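Serine--tRNA ligase (Pyrococcus horikoshii, PDB 2DQ0) catalyses the ATP-dependent attachment of serine to tRNA(Ser), and probably also to tRNA(Sec), working as a homodimeric class II aminoacyl-tRNA synthetase. Local coordinates at residues Glu233-Val238 with Asp246-Pro251; Ile19-Leu24 with Arg105-Thr110; Gly259-Glu264 with Phe308-Pro313; Asn121-Ile126 with Thr345-Tyr350. All blocks are in the same frame, centred on the assembly; numbering follows the deposited sequence.

In the fold
Contacts 2 and 3 are buried, contact 1 is partly so, and contact 4 lies at the surface. Contacts 1 and 3 are aromatic: in each an offset edge-to-face pair joins a short helix or turn to a strand, and both reach the second subunit. Contacts 2 and 4 are polar, a guanidinium gripping a carbonyl in one and an amide bonded to a carboxylate in the other. They touch through Tyr350, which packs on Pro107 and is hydrogen-bonded to Glu23, and through Thr345 at Lys20, so the loop 345-350 packs against the N-terminal tRNA-binding extension. Contacts 3 and 4 reach the same sheet; contact 1 meets contact 4 where Glu233 packs on Tyr350.

Contact 1. Residues Glu233-Val238 with Asp246-Pro251; sequences EDFEDV and DLYLIP
The CA atoms of Phe235 and Tyr248 stand 9.3 Å apart and those of Val238 and Pro251 7.2 Å, so that helix 234-237 meets the segment carrying strand 248-249 through side chains, with no hydrogen bond between them. Phe235 turns its ring edge to the face of Tyr248 in an offset edge-to-face pair, centroids 5.5 Å apart and planes at 80°. CD2 and CE2 of the phenylalanine do the touching, against CD2 and CE2 of the tyrosine, and the nearest approach is 3.6 Å between the two CE2 atoms; the phenyl thus meets one flank of the tyrosine ring, not its middle. In both residues CG is anti to the carbonyl carbon (chi1 -76° in Phe235, -63° in Tyr248), which sends each ring into the space between helix and strand. Arg223 adds a cation to this pair: it is hydrogen-bonded to Tyr248 OH and makes a cation-pi contact with Phe235. A second, apolar touch follows three residues on, just beyond the helix, where Val238 CG2 rests 3.9 Å from Pro251 CB, the two side chains crossing at about a right angle. Pro251 directly precedes Thr252, a predicted serine-binding residue, and its carbonyl O is hydrogen-bonded to Arg283. Helix 223-227 closes one flank, its Glu226 touching Phe235, Tyr248 and Pro251, while strand 248-249 pairs antiparallel with strand 220-221 and Leu249 packs on Leu249 of the second subunit.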
# COMPACT_ATOMS: atom_id res chain seq x y z
N GLU A 233 -13.95 16.08 -3.03
CA GLU A 233 -14.36 15.27 -4.18
C GLU A 233 -13.43 14.07 -4.35
O GLU A 233 -13.85 13.02 -4.85
CB GLU A 233 -14.36 16.10 -5.47
CG GLU A 233 -15.42 17.18 -5.50
CD GLU A 233 -14.83 18.56 -5.23
OE1 GLU A 233 -14.10 18.71 -4.22
OE2 GLU A 233 -15.11 19.50 -6.02
N ASP A 234 -12.17 14.24 -3.94
CA ASP A 234 -11.19 13.17 -4.05
C ASP A 234 -11.60 11.88 -3.32
O ASP A 234 -11.20 10.79 -3.76
CB ASP A 234 -9.83 13.64 -3.55
CG ASP A 234 -9.00 14.33 -4.62
OD1 ASP A 234 -7.81 14.56 -4.36
OD2 ASP A 234 -9.53 14.65 -5.70
N PHE A 235 -12.37 11.99 -2.23
CA PHE A 235 -12.81 10.80 -1.49
C PHE A 235 -13.68 9.92 -2.36
O PHE A 235 -13.75 8.71 -2.17
CB PHE A 235 -13.60 11.14 -0.22
CG PHE A 235 -12.75 11.62 0.91
CD1 PHE A 235 -12.58 12.98 1.15
CD2 PHE A 235 -12.04 10.71 1.69
CE1 PHE A 235 -11.72 13.44 2.14
CE2 PHE A 235 -11.16 11.15 2.69
CZ PHE A 235 -11.00 12.52 2.91
N GLU A 236 -14.35 10.52 -3.33
CA GLU A 236 -15.21 9.74 -4.19
C GLU A 236 -14.43 9.22 -5.41
O GLU A 236 -14.56 8.06 -5.81
CB GLU A 236 -16.39 10.61 -4.63
CG GLU A 236 -17.56 9.87 -5.25
CD GLU A 236 -18.64 10.83 -5.76
OE1 GLU A 236 -19.61 10.35 -6.38
OE2 GLU A 236 -18.52 12.06 -5.53
N ASP A 237 -13.59 10.08 -5.97
CA ASP A 237 -12.85 9.75 -7.18
C ASP A 237 -11.48 9.12 -7.10
O ASP A 237 -11.14 8.29 -7.94
CB ASP A 237 -12.75 11.00 -8.04
CG ASP A 237 -14.11 11.51 -8.45
OD1 ASP A 237 -14.22 12.71 -8.76
OD2 ASP A 237 -15.06 10.69 -8.46
N VAL A 238 -10.68 9.50 -6.12
CA VAL A 238 -9.35 8.95 -6.07
C VAL A 238 -8.99 8.10 -4.86
O VAL A 238 -8.31 7.09 -4.99
CB VAL A 238 -8.26 10.09 -6.24
CG1 VAL A 238 -8.88 11.39 -6.62
CG2 VAL A 238 -7.49 10.26 -4.99
N ASP A 246 -10.19 4.36 10.66
CA ASP A 246 -10.03 5.71 10.19
C ASP A 246 -8.64 5.65 9.50
O ASP A 246 -7.64 6.19 9.98
CB ASP A 246 -10.06 6.71 11.36
CG ASP A 246 -9.84 8.17 10.91
OD1 ASP A 246 -9.51 9.01 11.78
OD2 ASP A 246 -10.00 8.49 9.71
N LEU A 247 -8.60 4.95 8.37
CA LEU A 247 -7.39 4.80 7.57
C LEU A 247 -7.70 4.90 6.07
O LEU A 247 -8.66 4.31 5.56
CB LEU A 247 -6.72 3.46 7.87
CG LEU A 247 -6.09 3.32 9.26
CD1 LEU A 247 -5.64 1.89 9.48
CD2 LEU A 247 -4.91 4.28 9.39
N TYR A 248 -6.88 5.66 5.37
CA TYR A 248 -7.04 5.86 3.94
C TYR A 248 -5.70 5.59 3.25
O TYR A 248 -4.65 5.97 3.77
CB TYR A 248 -7.50 7.29 3.69
CG TYR A 248 -8.84 7.58 4.31
CD1 TYR A 248 -8.99 7.76 5.69
CD2 TYR A 248 -10.00 7.60 3.52
CE1 TYR A 248 -10.25 7.94 6.26
CE2 TYR A 248 -11.25 7.78 4.08
CZ TYR A 248 -11.37 7.95 5.43
OH TYR A 248 -12.61 8.16 5.94
N LEU A 249 -5.73 4.91 2.11
CA LEU A 249 -4.50 4.63 1.37
C LEU A 249 -4.11 5.94 0.71
O LEU A 249 -4.94 6.61 0.09
CB LEU A 249 -4.72 3.53 0.31
CG LEU A 249 -5.09 2.16 0.90
CD1 LEU A 249 -5.21 1.15 -0.20
CD2 LEU A 249 -4.03 1.72 1.91
N ILE A 250 -2.85 6.32 0.85
CA ILE A 250 -2.41 7.58 0.29
C ILE A 250 -2.31 7.52 -1.23
O ILE A 250 -1.93 6.51 -1.80
CB ILE A 250 -1.04 8.00 0.88
CG1 ILE A 250 0.02 6.96 0.55
CG2 ILE A 250 -1.14 8.11 2.40
CD1 ILE A 250 1.40 7.42 0.92
N PRO A 251 -2.71 8.61 -1.90
CA PRO A 251 -2.67 8.72 -3.36
C PRO A 251 -1.36 9.34 -3.82
O PRO A 251 -1.10 9.44 -5.01
CB PRO A 251 -3.87 9.61 -3.68
CG PRO A 251 -3.90 10.52 -2.51
CD PRO A 251 -3.67 9.59 -1.34

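Contact 2. Residues Ile19-Leu24 with Arg105-Thr110; sequences IKRGEL and RLPNIT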
# COMPACT_ATOMS: atom_id res chain seq x y z
N ILE A 19 -15.14 32.04 -11.33
CA ILE A 19 -15.61 32.01 -12.71
C ILE A 19 -14.46 31.63 -13.65
O ILE A 19 -14.67 30.92 -14.62
CB ILE A 19 -16.26 33.35 -13.12
CG1 ILE A 19 -17.58 33.51 -12.36
CG2 ILE A 19 -16.55 33.36 -14.62
CD1 ILE A 19 -18.18 34.88 -12.48
N LYS A 20 -13.25 32.10 -13.35
CA LYS A 20 -12.12 31.73 -14.19
C LYS A 20 -11.88 30.23 -14.03
O LYS A 20 -11.28 29.59 -14.89
CB LYS A 20 -10.85 32.47 -13.75
CG LYS A 20 -10.79 33.94 -14.05
CD LYS A 20 -9.46 34.50 -13.52
CE LYS A 20 -9.43 36.02 -13.54
NZ LYS A 20 -8.35 36.58 -12.69
N ARG A 21 -12.36 29.68 -12.91
CA ARG A 21 -12.16 28.27 -12.61
C ARG A 21 -13.26 27.38 -13.13
O ARG A 21 -13.08 26.18 -13.21
CB ARG A 21 -12.04 28.04 -11.11
CG ARG A 21 -10.65 28.20 -10.52
CD ARG A 21 -10.71 27.98 -9.01
NE ARG A 21 -9.39 28.00 -8.39
CZ ARG A 21 -8.48 27.04 -8.52
NH1 ARG A 21 -7.32 27.16 -7.90
NH2 ARG A 21 -8.73 25.96 -9.25
N GLY A 22 -14.40 27.97 -13.47
CA GLY A 22 -15.50 27.17 -13.96
C GLY A 22 -16.31 26.64 -12.79
O GLY A 22 -17.04 25.65 -12.91
N GLU A 23 -16.18 27.29 -11.65
CA GLU A 23 -16.92 26.87 -10.47
C GLU A 23 -18.07 27.84 -10.25
O GLU A 23 -18.22 28.40 -9.17
CB GLU A 23 -16.00 26.86 -9.25
CG GLU A 23 -14.80 25.99 -9.44
CD GLU A 23 -15.18 24.54 -9.65
OE1 GLU A 23 -15.79 23.94 -8.73
OE2 GLU A 23 -14.88 23.99 -10.73
N LEU A 24 -18.88 28.02 -11.28
CA LEU A 24 -19.99 28.95 -11.18
C LEU A 24 -21.05 28.59 -10.15
O LEU A 24 -21.63 29.46 -9.51
CB LEU A 24 -20.64 29.14 -12.55
CG LEU A 24 -19.83 30.04 -13.49
CD1 LEU A 24 -18.59 29.29 -14.02
CD2 LEU A 24 -20.72 30.48 -14.63
N ARG A 105 -14.70 24.17 1.25
CA ARG A 105 -15.12 23.69 -0.04
C ARG A 105 -14.93 24.70 -1.16
O ARG A 105 -15.59 24.63 -2.19
CB ARG A 105 -16.57 23.19 0.08
CG ARG A 105 -16.64 21.67 0.30
CD ARG A 105 -17.87 21.20 1.08
NE ARG A 105 -17.65 21.47 2.49
CZ ARG A 105 -17.76 20.56 3.45
NH1 ARG A 105 -18.08 19.32 3.14
NH2 ARG A 105 -17.52 20.90 4.71
N LEU A 106 -14.01 25.64 -0.95
CA LEU A 106 -13.70 26.64 -1.96
C LEU A 106 -12.25 26.45 -2.41
O LEU A 106 -11.36 26.24 -1.59
CB LEU A 106 -13.94 28.06 -1.41
CG LEU A 106 -15.43 28.46 -1.28
CD1 LEU A 106 -15.54 29.79 -0.55
CD2 LEU A 106 -16.07 28.54 -2.66
N PRO A 107 -11.99 26.51 -3.71
CA PRO A 107 -10.63 26.32 -4.19
C PRO A 107 -9.72 27.50 -3.93
O PRO A 107 -10.18 28.62 -3.79
CB PRO A 107 -10.82 26.08 -5.69
CG PRO A 107 -11.95 26.96 -6.02
CD PRO A 107 -12.92 26.71 -4.84
N ASN A 108 -8.42 27.22 -3.91
CA ASN A 108 -7.43 28.24 -3.68
C ASN A 108 -7.55 29.29 -4.77
O ASN A 108 -7.92 28.99 -5.91
CB ASN A 108 -6.02 27.65 -3.70
CG ASN A 108 -5.02 28.50 -2.92
OD1 ASN A 108 -3.86 28.13 -2.75
ND2 ASN A 108 -5.49 29.65 -2.44
N ILE A 109 -7.26 30.54 -4.41
CA ILE A 109 -7.32 31.63 -5.36
C ILE A 109 -6.11 31.45 -6.26
O ILE A 109 -5.00 31.21 -5.78
CB ILE A 109 -7.22 32.99 -4.64
CG1 ILE A 109 -8.35 33.12 -3.63
CG2 ILE A 109 -7.30 34.13 -5.66
CD1 ILE A 109 -9.72 33.04 -4.24
N THR A 110 -6.33 31.55 -7.57
CA THR A 110 -5.26 31.39 -8.54
C THR A 110 -4.35 32.60 -8.57
O THR A 110 -4.77 33.73 -8.26
CB THR A 110 -5.80 31.20 -9.98
OG1 THR A 110 -6.33 32.45 -10.46
CG2 THR A 110 -6.90 30.13 -10.02
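Arg21 lies between Pro107 and Thr110, its guanidinium held like a plate with one residue over each face. Pro107 CB sits 3.6 Å above the plane, nearer the rim than the centre, and Thr110 CG2 covers the opposite face at 3.7 Å from Arg21 NE. The arginine gets there with its chain extended from CG to NE (chi2 179°), it and the proline running past each other in opposite directions, so that its CD also meets Pro107 CG at 3.4 Å. At the guanidinium edge a single acceptor, Asn108 O, takes two donors: NH1 of Arg21 at 2.8 Å, with an N-H...O angle of 140°, and NE of Arg21 at 3.0 Å in a weaker, more bent bond. Asn108 O lies 21° out of the guanidinium plane as seen from NH1. This fork, together with the two covers, fixes the rotation of a buried charged group. NH2 turns to another carbonyl, Gly349 O, while Thr110 keeps its methyl on the arginine and directs OG1 to Asp17. Gly22, the first residue past helix 11-21, has positive phi in a Schellman motif, and Arg21 is the residue just before it. The contact joins the C-terminal end of helix 11-21 to the linker that follows the coiled-coil helix 72-103 and leads toward strand 124-129. Ile109 packs on helix 11-21, and Leu106 on Trp29 of helix 28-65.

Contact 3. Residues Gly259-Glu264 with Phe308-Pro313; sequences GMHANE and FVYSRP
An offset edge-to-face pair of His261 and Tyr310 joins the turn after helix 254-259 to strand 301-311 of the largely antiparallel sheet that forms the class II synthetase core. The edge of the imidazole points at the face of the phenol, centroids 5.2 Å apart and planes at 82°. His261 CD2 makes the closest approaches, 3.5 Å to Tyr310 OH and 3.6 Å to Tyr310 CZ, so the histidine meets the hydroxyl end of the ring. CG of His261 is anti to the carbonyl carbon (chi1 -69°), which turns the CD2 edge to the phenol; His261 CB, placed by the backbone, lies 3.7 Å from Tyr310 OH. The hydroxyl itself is hydrogen-bonded to Leu257 O in helix 254-259. A type I turn from Gly259 to Ala262, closed by Ala262 N to Gly259 O at 2.9 Å, presents the histidine to the sheet. In this class II fold, strand 301-311 runs antiparallel to strand 273-282, whose Tyr275 is hydrogen-bonded to His261 NE2. The other ring nitrogen, ND1, donates to Glu264 OE1 at 3.0 Å with an angle of 151°, reaching the oxygen from above the carboxylate plane, and makes a weak second bond to OE2. Held at both nitrogens, the imidazole has little freedom to turn. A leucine in place of Tyr310 would probably leave the His261 edge without its aromatic face and Leu257 O without its hydroxyl partner. Glu264 also forms a salt bridge to Arg176 of the second subunit, and Met260 CG lies over one face of the imidazole.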
# COMPACT_ATOMS: atom_id res chain seq x y z
N GLY A 259 0.61 16.18 6.31
CA GLY A 259 0.05 15.96 7.63
C GLY A 259 1.15 15.83 8.68
O GLY A 259 0.91 16.02 9.87
N MET A 260 2.37 15.51 8.24
CA MET A 260 3.51 15.34 9.14
C MET A 260 3.67 16.43 10.21
O MET A 260 4.06 16.14 11.34
CB MET A 260 4.80 15.22 8.33
CG MET A 260 6.08 15.09 9.16
SD MET A 260 7.58 14.99 8.14
CE MET A 260 8.23 13.48 8.69
N HIS A 261 3.39 17.68 9.85
CA HIS A 261 3.52 18.78 10.79
C HIS A 261 2.19 19.45 11.11
O HIS A 261 2.15 20.63 11.45
CB HIS A 261 4.51 19.81 10.26
CG HIS A 261 5.93 19.33 10.22
ND1 HIS A 261 6.65 19.04 11.37
CD2 HIS A 261 6.76 19.08 9.18
CE1 HIS A 261 7.86 18.64 11.03
NE2 HIS A 261 7.96 18.65 9.71
N ALA A 262 1.10 18.71 10.97
CA ALA A 262 -0.23 19.24 11.27
C ALA A 262 -0.23 19.68 12.73
O ALA A 262 0.33 19.00 13.58
CB ALA A 262 -1.30 18.16 11.06
N ASN A 263 -0.86 20.82 13.00
CA ASN A 263 -0.97 21.39 14.35
C ASN A 263 0.38 21.73 14.98
O ASN A 263 0.65 21.36 16.11
CB ASN A 263 -1.75 20.44 15.26
CG ASN A 263 -3.21 20.31 14.87
OD1 ASN A 263 -3.79 19.22 14.94
ND2 ASN A 263 -3.82 21.41 14.45
N GLU A 264 1.23 22.42 14.25
CA GLU A 264 2.52 22.82 14.79
C GLU A 264 2.75 24.27 14.47
O GLU A 264 2.17 24.82 13.52
CB GLU A 264 3.69 22.02 14.17
CG GLU A 264 3.68 20.52 14.42
CD GLU A 264 4.97 19.85 13.94
OE1 GLU A 264 4.98 18.61 13.79
OE2 GLU A 264 5.97 20.56 13.72
N PHE A 308 8.49 17.75 -1.43
CA PHE A 308 7.52 18.53 -0.66
C PHE A 308 8.27 19.62 0.08
O PHE A 308 9.34 19.37 0.66
CB PHE A 308 6.75 17.65 0.30
CG PHE A 308 5.56 18.33 0.93
CD1 PHE A 308 5.72 19.24 1.98
CD2 PHE A 308 4.26 18.01 0.50
CE1 PHE A 308 4.60 19.81 2.60
CE2 PHE A 308 3.14 18.57 1.11
CZ PHE A 308 3.31 19.47 2.17
N VAL A 309 7.69 20.82 0.06
CA VAL A 309 8.28 22.02 0.65
C VAL A 309 7.40 22.87 1.55
O VAL A 309 6.23 23.16 1.25
CB VAL A 309 8.80 22.94 -0.48
CG1 VAL A 309 9.29 24.26 0.10
CG2 VAL A 309 9.91 22.25 -1.23
N TYR A 310 7.99 23.28 2.68
CA TYR A 310 7.34 24.17 3.63
C TYR A 310 8.22 25.39 3.56
O TYR A 310 9.41 25.30 3.85
CB TYR A 310 7.43 23.64 5.06
CG TYR A 310 6.59 22.44 5.40
CD1 TYR A 310 6.98 21.15 5.03
CD2 TYR A 310 5.43 22.58 6.16
CE1 TYR A 310 6.24 20.04 5.43
CE2 TYR A 310 4.68 21.47 6.56
CZ TYR A 310 5.10 20.20 6.19
OH TYR A 310 4.37 19.10 6.60
N SER A 311 7.66 26.53 3.16
CA SER A 311 8.46 27.75 3.09
C SER A 311 7.73 28.97 3.67
O SER A 311 6.57 28.90 4.08
CB SER A 311 8.86 28.06 1.64
OG SER A 311 7.81 28.71 0.94
N ARG A 312 8.45 30.09 3.70
CA ARG A 312 7.87 31.33 4.17
C ARG A 312 7.03 31.79 2.98
O ARG A 312 7.43 31.61 1.83
CB ARG A 312 8.95 32.37 4.42
CG ARG A 312 10.05 31.90 5.34
CD ARG A 312 11.26 32.84 5.32
NE ARG A 312 11.95 32.73 6.60
CZ ARG A 312 11.48 33.25 7.73
NH1 ARG A 312 10.33 33.92 7.74
NH2 ARG A 312 12.14 33.04 8.87
N PRO A 313 5.87 32.38 3.24
CA PRO A 313 5.03 32.84 2.13
C PRO A 313 5.83 33.65 1.09
O PRO A 313 5.59 33.56 -0.12
CB PRO A 313 3.98 33.68 2.84
CG PRO A 313 3.76 32.88 4.10
CD PRO A 313 5.17 32.52 4.53

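Contact 4. Residues Asn121-Ile126 with Thr345-Tyr350; sequences NDNVPI and TGDLGY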
# COMPACT_ATOMS: atom_id res chain seq x y z
N ASN A 121 -6.90 21.85 -23.02
CA ASN A 121 -6.56 22.42 -24.32
C ASN A 121 -6.16 23.88 -24.23
O ASN A 121 -5.67 24.44 -25.20
CB ASN A 121 -7.72 22.26 -25.30
CG ASN A 121 -7.97 20.81 -25.67
OD1 ASN A 121 -8.89 20.17 -25.17
ND2 ASN A 121 -7.12 20.29 -26.55
N ASP A 122 -6.38 24.48 -23.07
CA ASP A 122 -6.03 25.88 -22.86
C ASP A 122 -4.75 26.01 -22.03
O ASP A 122 -4.28 27.11 -21.72
CB ASP A 122 -7.20 26.64 -22.21
CG ASP A 122 -8.33 26.95 -23.20
OD1 ASP A 122 -9.51 26.96 -22.78
OD2 ASP A 122 -8.04 27.18 -24.39
N ASN A 123 -4.19 24.87 -21.66
CA ASN A 123 -2.96 24.91 -20.90
C ASN A 123 -1.93 25.55 -21.82
O ASN A 123 -1.98 25.37 -23.04
CB ASN A 123 -2.54 23.50 -20.49
CG ASN A 123 -3.36 22.98 -19.34
OD1 ASN A 123 -4.23 23.69 -18.83
ND2 ASN A 123 -3.08 21.75 -18.92
N VAL A 124 -0.99 26.29 -21.24
CA VAL A 124 -0.00 26.96 -22.05
C VAL A 124 1.40 26.41 -21.95
O VAL A 124 1.97 26.34 -20.86
CB VAL A 124 0.03 28.47 -21.70
CG1 VAL A 124 1.14 29.16 -22.45
CG2 VAL A 124 -1.31 29.12 -22.01
N PRO A 125 1.98 26.00 -23.09
CA PRO A 125 3.34 25.45 -23.12
C PRO A 125 4.25 26.65 -22.91
O PRO A 125 3.99 27.70 -23.48
CB PRO A 125 3.47 24.90 -24.55
CG PRO A 125 2.05 24.62 -24.95
CD PRO A 125 1.30 25.81 -24.38
N ILE A 126 5.30 26.51 -22.10
CA ILE A 126 6.17 27.65 -21.83
C ILE A 126 7.63 27.32 -21.96
O ILE A 126 8.48 28.18 -21.83
CB ILE A 126 5.96 28.18 -20.39
CG1 ILE A 126 6.25 27.07 -19.38
CG2 ILE A 126 4.53 28.69 -20.21
CD1 ILE A 126 6.15 27.52 -17.95
N THR A 345 -6.65 28.03 -15.52
CA THR A 345 -7.63 28.11 -14.46
C THR A 345 -8.62 26.96 -14.41
O THR A 345 -8.91 26.44 -13.32
CB THR A 345 -8.42 29.45 -14.53
OG1 THR A 345 -8.89 29.65 -15.86
CG2 THR A 345 -7.53 30.62 -14.10
N GLY A 346 -9.13 26.57 -15.58
CA GLY A 346 -10.10 25.49 -15.65
C GLY A 346 -9.57 24.07 -15.46
O GLY A 346 -10.33 23.16 -15.12
N ASP A 347 -8.28 23.87 -15.66
CA ASP A 347 -7.71 22.54 -15.51
C ASP A 347 -6.80 22.52 -14.30
O ASP A 347 -6.02 21.58 -14.12
CB ASP A 347 -6.91 22.20 -16.78
CG ASP A 347 -6.53 20.74 -16.86
OD1 ASP A 347 -7.39 19.88 -16.55
OD2 ASP A 347 -5.37 20.46 -17.26
N LEU A 348 -6.91 23.55 -13.46
CA LEU A 348 -6.02 23.66 -12.31
C LEU A 348 -6.26 22.82 -11.06
O LEU A 348 -5.29 22.32 -10.46
CB LEU A 348 -5.86 25.13 -11.92
CG LEU A 348 -4.80 25.39 -10.84
CD1 LEU A 348 -3.48 24.69 -11.22
CD2 LEU A 348 -4.59 26.91 -10.64
N GLY A 349 -7.50 22.65 -10.63
CA GLY A 349 -7.67 21.87 -9.42
C GLY A 349 -7.70 22.75 -8.18
O GLY A 349 -7.08 23.81 -8.15
N TYR A 350 -8.41 22.29 -7.15
CA TYR A 350 -8.60 23.03 -5.91
C TYR A 350 -7.41 23.45 -5.05
O TYR A 350 -7.39 24.55 -4.51
CB TYR A 350 -9.59 22.27 -5.03
CG TYR A 350 -11.03 22.53 -5.36
CD1 TYR A 350 -11.47 22.51 -6.68
CD2 TYR A 350 -11.96 22.83 -4.35
CE1 TYR A 350 -12.79 22.79 -7.01
CE2 TYR A 350 -13.29 23.11 -4.66
CZ TYR A 350 -13.70 23.09 -6.00
OH TYR A 350 -15.00 23.38 -6.36
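The ND2 end of the Asn123 amide meets OD2 of the Asp347 carboxylate, the two planes 33° apart and the side chains crossing at about a right angle. One hydrogen bond joins them: Asn123 ND2 donates to Asp347 OD2 at 3.1 Å, with an N-H...O angle of 153°. The acceptor is tilted slightly from the amide plane, and OD2 is met on its anti lone pair, the one away from the other carboxylate oxygen. On the oxygen side of the same amide, Asn123 OD1 lies 3.7 Å from Asp347 CB. That oxygen accepts from Cys344 N, so the amide is held at both ends and its orientation is settled. Asp347 has CG anti to its backbone N (chi1 -168°), which extends the carboxylate from the loop toward the asparagine. Its other oxygen, OD1, comes close to Glu120 OE2, a like-charged neighbour that may favour protonation of one of the two acids. With an alanine in place of Asn123, which has neither donor nor acceptor in its side chain, the Asp347 carboxylate is likely to be freer to turn beside Glu120 and Cys344 N to be left without its mate. The pair is partly exposed. Asn123 stands just ahead of strand 124-129, which pairs antiparallel with strand 338-342; the loop bearing Asp347 connects strand 338-342 to strand 354-362, and its Thr345 OG1 is hydrogen-bonded to Lys20 O near the end of helix 11-21.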